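Local coordinates for bifunctional protein PutA (Bdellovibrio bacteriovorus, PDB 5UR2) that probably catalyses both steps of proline breakdown to glutamate, joining a flavin-dependent proline dehydrogenase to an NAD-dependent aldehyde dehydrogenase in one chain, at residues G622-R632 and Q963-T974. Residues are numbered along the deposited sequence; the frame is centred on the assembly and turned at random.
Sequences GELSHYIYKSR and QYMEPACVTENT
Bends at chi3 of Arg632 (79°) and chi2 of Glu966 (-69°) turn their charged ends to each other at the root of an antiparallel strand pair. Arg632 NE donates to the anti lone pair of Glu966 OE2 at 2.8 Å, with the oxygen close to the guanidinium plane, although that plane and the carboxylate are 51° apart. NH2 of Arg632 adds only a weak bond to the same oxygen, and a water bridges the two atoms. Beyond this salt bridge, paired N-H and C=O groups join Leu624, His626, Ile628 and Lys630 to Glu972, Val970, Ala968 and Glu966, and Thr974 N extends the register to Gly622 O. Pro967, which has no N-H to give, falls at a non-hydrogen-bonded pair with Tyr629, where its ring costs the strands no bond.

Tyr627 lies alongside Pro967, its OH 3.2 Å from Pro967 CB. Met965, bent at its thioether, sets CE against Tyr629 CB at 3.6 Å and SD obliquely 5.5 Å from the Tyr629 ring centre, a Met-aromatic contact. Further out on this face, Ser625 OG and Thr971 OG1 are 3.0 Å apart, and Ser625 OG also hydrogen-bonds Arg940 O of the second subunit. Behind it, Ile628 CD1 meets Val970 CG2 at 3.8 Å, and the CE methylene of Lys630 rests on Ala968 CB.

The pair belongs to the oligomerisation flap characteristic of the aldehyde dehydrogenase superfamily, its strands distant in sequence. Cys969 to Glu972 pair in parallel with a strand of the second subunit, whose Asp959 accepts hydrogen bonds from the hydroxyls of Tyr627 and Tyr629. Within the chain, strand 615-616 pairs with the other side of strand 623-638; at the root, Arg632 NH1 bonds to Thr712 O on strand 711-717, and Tyr964 touches both helix 646-657 and strand 742-746.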
ATOM      1  N   GLY B 622      -6.999  14.246 -19.909  1.00 23.19           N
ATOM      2  CA  GLY B 622      -6.095  15.292 -20.331  1.00 23.26           C
ATOM      3  C   GLY B 622      -4.852  15.465 -19.480  1.00 22.57           C
ATOM      4  O   GLY B 622      -4.022  16.320 -19.798  1.00 22.61           O
ATOM      5  N   GLU B 623      -4.683  14.686 -18.421  1.00 21.99           N
ATOM      6  CA  GLU B 623      -3.479  14.783 -17.602  1.00 29.52           C
ATOM      7  C   GLU B 623      -3.193  13.411 -17.017  1.00 27.94           C
ATOM      8  O   GLU B 623      -3.998  12.892 -16.240  1.00 32.90           O
ATOM      9  CB  GLU B 623      -3.641  15.835 -16.489  1.00 26.43           C
ATOM     10  CG  GLU B 623      -2.375  16.070 -15.661  1.00 22.84           C
ATOM     11  CD  GLU B 623      -2.580  17.133 -14.578  1.00 27.58           C
ATOM     12  OE1 GLU B 623      -2.403  18.341 -14.860  1.00 31.37           O
ATOM     13  OE2 GLU B 623      -2.944  16.757 -13.444  1.00 25.09           O
ATOM     14  N   LEU B 624      -2.066  12.823 -17.409  1.00 25.43           N
ATOM     15  CA  LEU B 624      -1.582  11.581 -16.827  1.00 26.39           C
ATOM     16  C   LEU B 624      -0.764  11.901 -15.585  1.00 28.52           C
ATOM     17  O   LEU B 624       0.128  12.755 -15.625  1.00 30.36           O
ATOM     18  CB  LEU B 624      -0.726  10.796 -17.823  1.00 19.66           C
ATOM     19  CG  LEU B 624      -1.483  10.224 -19.013  1.00 33.86           C
ATOM     20  CD1 LEU B 624      -0.526   9.466 -19.943  1.00 27.39           C
ATOM     21  CD2 LEU B 624      -2.645   9.339 -18.538  1.00 24.79           C
ATOM     22  N   SER B 625      -1.066  11.220 -14.486  1.00 25.79           N
ATOM     23  CA  SER B 625      -0.350  11.449 -13.242  1.00 20.39           C
ATOM     24  C   SER B 625      -0.089  10.109 -12.582  1.00 20.31           C
ATOM     25  O   SER B 625      -1.014   9.303 -12.430  1.00 23.41           O
ATOM     26  CB  SER B 625      -1.149  12.382 -12.321  1.00 20.39           C
ATOM     27  OG  SER B 625      -0.279  13.008 -11.401  1.00 23.23           O
ATOM     28  N   HIS B 626       1.164   9.856 -12.228  1.00 19.59           N
ATOM     29  CA  HIS B 626       1.545   8.578 -11.636  1.00 20.98           C
ATOM     30  C   HIS B 626       2.420   8.781 -10.404  1.00 24.65           C
ATOM     31  O   HIS B 626       3.277   9.671 -10.371  1.00 23.39           O
ATOM     32  CB  HIS B 626       2.265   7.705 -12.629  1.00 17.05           C
ATOM     33  CG  HIS B 626       1.403   7.267 -13.766  1.00 21.29           C
ATOM     34  ND1 HIS B 626       1.257   8.011 -14.916  1.00 27.79           N
ATOM     35  CD2 HIS B 626       0.627   6.170 -13.926  1.00 20.46           C
ATOM     36  CE1 HIS B 626       0.437   7.385 -15.742  1.00 27.30           C
ATOM     37  NE2 HIS B 626       0.041   6.265 -15.165  1.00 29.62           N
ATOM     38  N   TYR B 627       2.166   7.954  -9.388  1.00 16.58           N
ATOM     39  CA  TYR B 627       2.942   7.881  -8.160  1.00 17.24           C
ATOM     40  C   TYR B 627       3.915   6.716  -8.293  1.00 20.93           C
ATOM     41  O   TYR B 627       3.508   5.598  -8.644  1.00 17.19           O
ATOM     42  CB  TYR B 627       1.994   7.704  -6.967  1.00 16.28           C
ATOM     43  CG  TYR B 627       2.563   7.876  -5.571  1.00 16.72           C
ATOM     44  CD1 TYR B 627       2.700   9.146  -5.005  1.00 22.39           C
ATOM     45  CD2 TYR B 627       2.880   6.775  -4.785  1.00 15.75           C
ATOM     46  CE1 TYR B 627       3.176   9.308  -3.721  1.00 16.19           C
ATOM     47  CE2 TYR B 627       3.359   6.928  -3.493  1.00 17.89           C
ATOM     48  CZ  TYR B 627       3.496   8.195  -2.967  1.00 20.59           C
ATOM     49  OH  TYR B 627       3.965   8.361  -1.684  1.00 22.90           O
ATOM     50  N   ILE B 628       5.205   6.993  -8.091  1.00 18.52           N
ATOM     51  CA  ILE B 628       6.275   6.022  -8.335  1.00 20.44           C
ATOM     52  C   ILE B 628       7.257   6.075  -7.169  1.00 23.62           C
ATOM     53  O   ILE B 628       7.179   6.951  -6.305  1.00 23.61           O
ATOM     54  CB  ILE B 628       7.021   6.296  -9.668  1.00 17.63           C
ATOM     55  CG1 ILE B 628       7.718   7.674  -9.598  1.00 21.85           C
ATOM     56  CG2 ILE B 628       6.083   6.230 -10.866  1.00 15.82           C
ATOM     57  CD1 ILE B 628       8.611   8.014 -10.803  1.00 21.14           C
ATOM     58  N   TYR B 629       8.198   5.126  -7.153  1.00 14.91           N
ATOM     59  CA  TYR B 629       9.280   5.110  -6.180  1.00 15.60           C
ATOM     60  C   TYR B 629      10.625   5.192  -6.896  1.00 17.87           C
ATOM     61  O   TYR B 629      10.792   4.635  -7.989  1.00 19.41           O
ATOM     62  CB  TYR B 629       9.223   3.859  -5.293  1.00 18.19           C
ATOM     63  CG  TYR B 629       8.010   3.900  -4.411  1.00 22.63           C
ATOM     64  CD1 TYR B 629       8.017   4.615  -3.219  1.00 14.59           C
ATOM     65  CD2 TYR B 629       6.833   3.287  -4.806  1.00 22.33           C
ATOM     66  CE1 TYR B 629       6.878   4.684  -2.422  1.00 18.16           C
ATOM     67  CE2 TYR B 629       5.697   3.354  -4.025  1.00 21.88           C
ATOM     68  CZ  TYR B 629       5.727   4.045  -2.841  1.00 14.72           C
ATOM     69  OH  TYR B 629       4.590   4.092  -2.086  1.00 15.20           O
ATOM     70  N   LYS B 630      11.559   5.911  -6.264  1.00 15.78           N
ATOM     71  CA  LYS B 630      12.942   6.086  -6.690  1.00 18.45           C
ATOM     72  C   LYS B 630      13.890   5.532  -5.629  1.00 21.12           C
ATOM     73  O   LYS B 630      13.569   5.519  -4.441  1.00 21.15           O
ATOM     74  CB  LYS B 630      13.285   7.573  -6.897  1.00 15.13           C
ATOM     75  CG  LYS B 630      12.544   8.302  -8.046  1.00 19.06           C
ATOM     76  CD  LYS B 630      12.833   9.816  -7.923  1.00 24.43           C
ATOM     77  CE  LYS B 630      12.301  10.670  -9.097  1.00 26.15           C
ATOM     78  NZ  LYS B 630      12.917  10.312 -10.398  1.00 29.21           N
ATOM     79  N   SER B 631      15.079   5.107  -6.058  1.00 17.68           N
ATOM     80  CA  SER B 631      16.121   4.760  -5.106  1.00 23.61           C
ATOM     81  C   SER B 631      16.686   6.030  -4.468  1.00 21.63           C
ATOM     82  O   SER B 631      16.454   7.142  -4.941  1.00 22.59           O
ATOM     83  CB  SER B 631      17.223   3.966  -5.798  1.00 19.24           C
ATOM     84  OG  SER B 631      17.747   4.703  -6.875  1.00 21.13           O
ATOM     85  N   ARG B 632      17.445   5.861  -3.383  1.00 17.09           N
ATOM     86  CA  ARG B 632      18.019   6.994  -2.644  1.00 25.60           C
ATOM     87  C   ARG B 632      19.519   7.198  -2.854  1.00 21.91           C
ATOM     88  O   ARG B 632      19.963   8.340  -2.969  1.00 23.90           O
ATOM     89  CB  ARG B 632      17.748   6.850  -1.136  1.00 30.26           C
ATOM     90  CG  ARG B 632      16.280   6.697  -0.756  1.00 32.28           C
ATOM     91  CD  ARG B 632      16.016   6.922   0.752  1.00 30.09           C
ATOM     92  NE  ARG B 632      15.974   8.349   1.094  1.00 28.19           N
ATOM     93  CZ  ARG B 632      16.852   8.971   1.875  1.00 30.65           C
ATOM     94  NH1 ARG B 632      17.848   8.297   2.431  1.00 28.61           N
ATOM     95  NH2 ARG B 632      16.727  10.275   2.113  1.00 36.61           N
ATOM     96  N   GLN B 963      11.115   2.273   2.825  1.00 16.53           N
ATOM     97  CA  GLN B 963      12.076   3.052   3.612  1.00 17.74           C
ATOM     98  C   GLN B 963      13.397   3.248   2.875  1.00 22.35           C
ATOM     99  O   GLN B 963      14.157   4.166   3.208  1.00 21.65           O
ATOM    100  CB  GLN B 963      12.337   2.359   4.950  1.00 14.41           C
ATOM    101  CG  GLN B 963      11.177   2.395   5.940  1.00 29.54           C
ATOM    102  CD  GLN B 963      11.034   3.755   6.586  1.00 39.20           C
ATOM    103  OE1 GLN B 963      10.328   4.624   6.078  1.00 39.85           O
ATOM    104  NE2 GLN B 963      11.760   3.970   7.681  1.00 38.27           N
ATOM    105  N   TYR B 964      13.704   2.374   1.918  1.00 19.27           N
ATOM    106  CA  TYR B 964      14.909   2.466   1.111  1.00 19.57           C
ATOM    107  C   TYR B 964      14.689   3.252  -0.175  1.00 17.07           C
ATOM    108  O   TYR B 964      15.574   3.259  -1.034  1.00 14.51           O
ATOM    109  CB  TYR B 964      15.424   1.057   0.776  1.00 13.98           C
ATOM    110  CG  TYR B 964      15.885   0.297   2.002  1.00 19.01           C
ATOM    111  CD1 TYR B 964      14.989  -0.436   2.777  1.00 19.37           C
ATOM    112  CD2 TYR B 964      17.216   0.336   2.391  1.00 20.56           C
ATOM    113  CE1 TYR B 964      15.420  -1.128   3.911  1.00 20.83           C
ATOM    114  CE2 TYR B 964      17.658  -0.350   3.498  1.00 25.89           C
ATOM    115  CZ  TYR B 964      16.763  -1.080   4.256  1.00 25.07           C
ATOM    116  OH  TYR B 964      17.249  -1.737   5.361  1.00 22.89           O
ATOM    117  N   MET B 965      13.547   3.934  -0.307  1.00 16.11           N
ATOM    118  CA  MET B 965      13.161   4.605  -1.542  1.00 20.61           C
ATOM    119  C   MET B 965      12.601   5.981  -1.207  1.00 22.66           C
ATOM    120  O   MET B 965      12.418   6.328  -0.037  1.00 21.86           O
ATOM    121  CB  MET B 965      12.145   3.756  -2.346  1.00 14.82           C
ATOM    122  CG  MET B 965      12.739   2.424  -2.769  1.00 21.03           C
ATOM    123  SD  MET B 965      11.718   1.423  -3.882  1.00 26.48           S
ATOM    124  CE  MET B 965      10.224   1.279  -2.928  1.00 15.09           C
ATOM    125  N   GLU B 966      12.395   6.790  -2.252  1.00 19.91           N
ATOM    126  CA  GLU B 966      11.695   8.060  -2.205  1.00 21.49           C
ATOM    127  C   GLU B 966      10.437   7.976  -3.057  1.00 15.07           C
ATOM    128  O   GLU B 966      10.491   7.485  -4.191  1.00 17.73           O
ATOM    129  CB  GLU B 966      12.557   9.239  -2.720  1.00 18.07           C
ATOM    130  CG  GLU B 966      13.693   9.670  -1.820  1.00 21.83           C
ATOM    131  CD  GLU B 966      13.207  10.309  -0.559  1.00 27.26           C
ATOM    132  OE1 GLU B 966      12.160  11.008  -0.613  1.00 27.17           O
ATOM    133  OE2 GLU B 966      13.865  10.106   0.491  1.00 28.20           O
ATOM    134  N   PRO B 967       9.311   8.466  -2.558  1.00 16.79           N
ATOM    135  CA  PRO B 967       8.123   8.575  -3.408  1.00 18.66           C
ATOM    136  C   PRO B 967       8.281   9.736  -4.372  1.00 24.75           C
ATOM    137  O   PRO B 967       8.915  10.746  -4.054  1.00 25.38           O
ATOM    138  CB  PRO B 967       7.002   8.860  -2.404  1.00 16.30           C
ATOM    139  CG  PRO B 967       7.727   9.694  -1.322  1.00 15.63           C
ATOM    140  CD  PRO B 967       9.117   9.096  -1.228  1.00 15.38           C
ATOM    141  N   ALA B 968       7.694   9.589  -5.556  1.00 18.67           N
ATOM    142  CA  ALA B 968       7.723  10.657  -6.540  1.00 21.37           C
ATOM    143  C   ALA B 968       6.439  10.632  -7.364  1.00 22.46           C
ATOM    144  O   ALA B 968       5.717   9.635  -7.401  1.00 21.38           O
ATOM    145  CB  ALA B 968       8.951  10.543  -7.455  1.00 18.66           C
ATOM    146  N   CYS B 969       6.180  11.747  -8.045  1.00 18.27           N
ATOM    147  CA  CYS B 969       5.006  11.925  -8.890  1.00 20.48           C
ATOM    148  C   CYS B 969       5.448  12.478 -10.243  1.00 24.52           C
ATOM    149  O   CYS B 969       6.275  13.399 -10.299  1.00 25.87           O
ATOM    150  CB  CYS B 969       3.981  12.870  -8.242  1.00 18.82           C
ATOM    151  SG  CYS B 969       2.426  12.975  -9.172  1.00 24.93           S
ATOM    152  N   VAL B 970       4.939  11.883 -11.322  1.00 17.22           N
ATOM    153  CA  VAL B 970       5.179  12.337 -12.693  1.00 17.90           C
ATOM    154  C   VAL B 970       3.835  12.744 -13.286  1.00 20.64           C
ATOM    155  O   VAL B 970       2.900  11.935 -13.347  1.00 21.06           O
ATOM    156  CB  VAL B 970       5.844  11.248 -13.561  1.00 26.49           C
ATOM    157  CG1 VAL B 970       5.980  11.738 -14.991  1.00 22.41           C
ATOM    158  CG2 VAL B 970       7.222  10.844 -13.003  1.00 19.45           C
ATOM    159  N   THR B 971       3.732  13.988 -13.724  1.00 18.74           N
ATOM    160  CA  THR B 971       2.474  14.531 -14.203  1.00 21.59           C
ATOM    161  C   THR B 971       2.704  15.054 -15.607  1.00 22.30           C
ATOM    162  O   THR B 971       3.631  15.836 -15.832  1.00 21.03           O
ATOM    163  CB  THR B 971       1.961  15.626 -13.252  1.00 21.88           C
ATOM    164  OG1 THR B 971       1.799  15.066 -11.944  1.00 18.72           O
ATOM    165  CG2 THR B 971       0.634  16.203 -13.710  1.00 19.63           C
ATOM    166  N   GLU B 972       1.903  14.577 -16.559  1.00 22.50           N
ATOM    167  CA  GLU B 972       2.053  14.956 -17.961  1.00 22.28           C
ATOM    168  C   GLU B 972       0.729  15.457 -18.538  1.00 24.40           C
ATOM    169  O   GLU B 972      -0.271  14.727 -18.570  1.00 20.68           O
ATOM    170  CB  GLU B 972       2.603  13.785 -18.778  1.00 21.93           C
ATOM    171  CG  GLU B 972       2.671  14.062 -20.275  1.00 26.44           C
ATOM    172  CD  GLU B 972       3.393  12.956 -21.058  1.00 27.26           C
ATOM    173  OE1 GLU B 972       3.680  11.876 -20.486  1.00 33.07           O
ATOM    174  OE2 GLU B 972       3.649  13.173 -22.254  1.00 34.54           O
ATOM    175  N   ASN B 973       0.735  16.699 -19.005  1.00 21.06           N
ATOM    176  CA  ASN B 973      -0.378  17.243 -19.769  1.00 23.66           C
ATOM    177  C   ASN B 973      -0.417  16.566 -21.134  1.00 28.38           C
ATOM    178  O   ASN B 973       0.558  16.636 -21.890  1.00 25.18           O
ATOM    179  CB  ASN B 973      -0.201  18.756 -19.910  1.00 22.16           C
ATOM    180  CG  ASN B 973      -1.248  19.401 -20.807  1.00 28.54           C
ATOM    181  OD1 ASN B 973      -2.250  18.791 -21.156  1.00 23.17           O
ATOM    182  ND2 ASN B 973      -1.033  20.671 -21.139  1.00 23.35           N
ATOM    183  N   THR B 974      -1.528  15.901 -21.455  1.00 24.73           N
ATOM    184  CA  THR B 974      -1.648  15.195 -22.725  1.00 22.57           C
ATOM    185  C   THR B 974      -2.512  15.926 -23.743  1.00 25.64           C
ATOM    186  O   THR B 974      -2.673  15.444 -24.874  1.00 28.57           O
ATOM    187  CB  THR B 974      -2.221  13.790 -22.496  1.00 22.31           C
ATOM    188  OG1 THR B 974      -3.561  13.909 -22.001  1.00 22.59           O
ATOM    189  CG2 THR B 974      -1.356  13.013 -21.517  1.00 25.90           C
TER
HETATM  190  O   HOH W   1       2.547  10.240 -15.574  1.00 32.79           O
HETATM  191  O   HOH W   2      14.983  12.675   1.426  1.00 31.77           O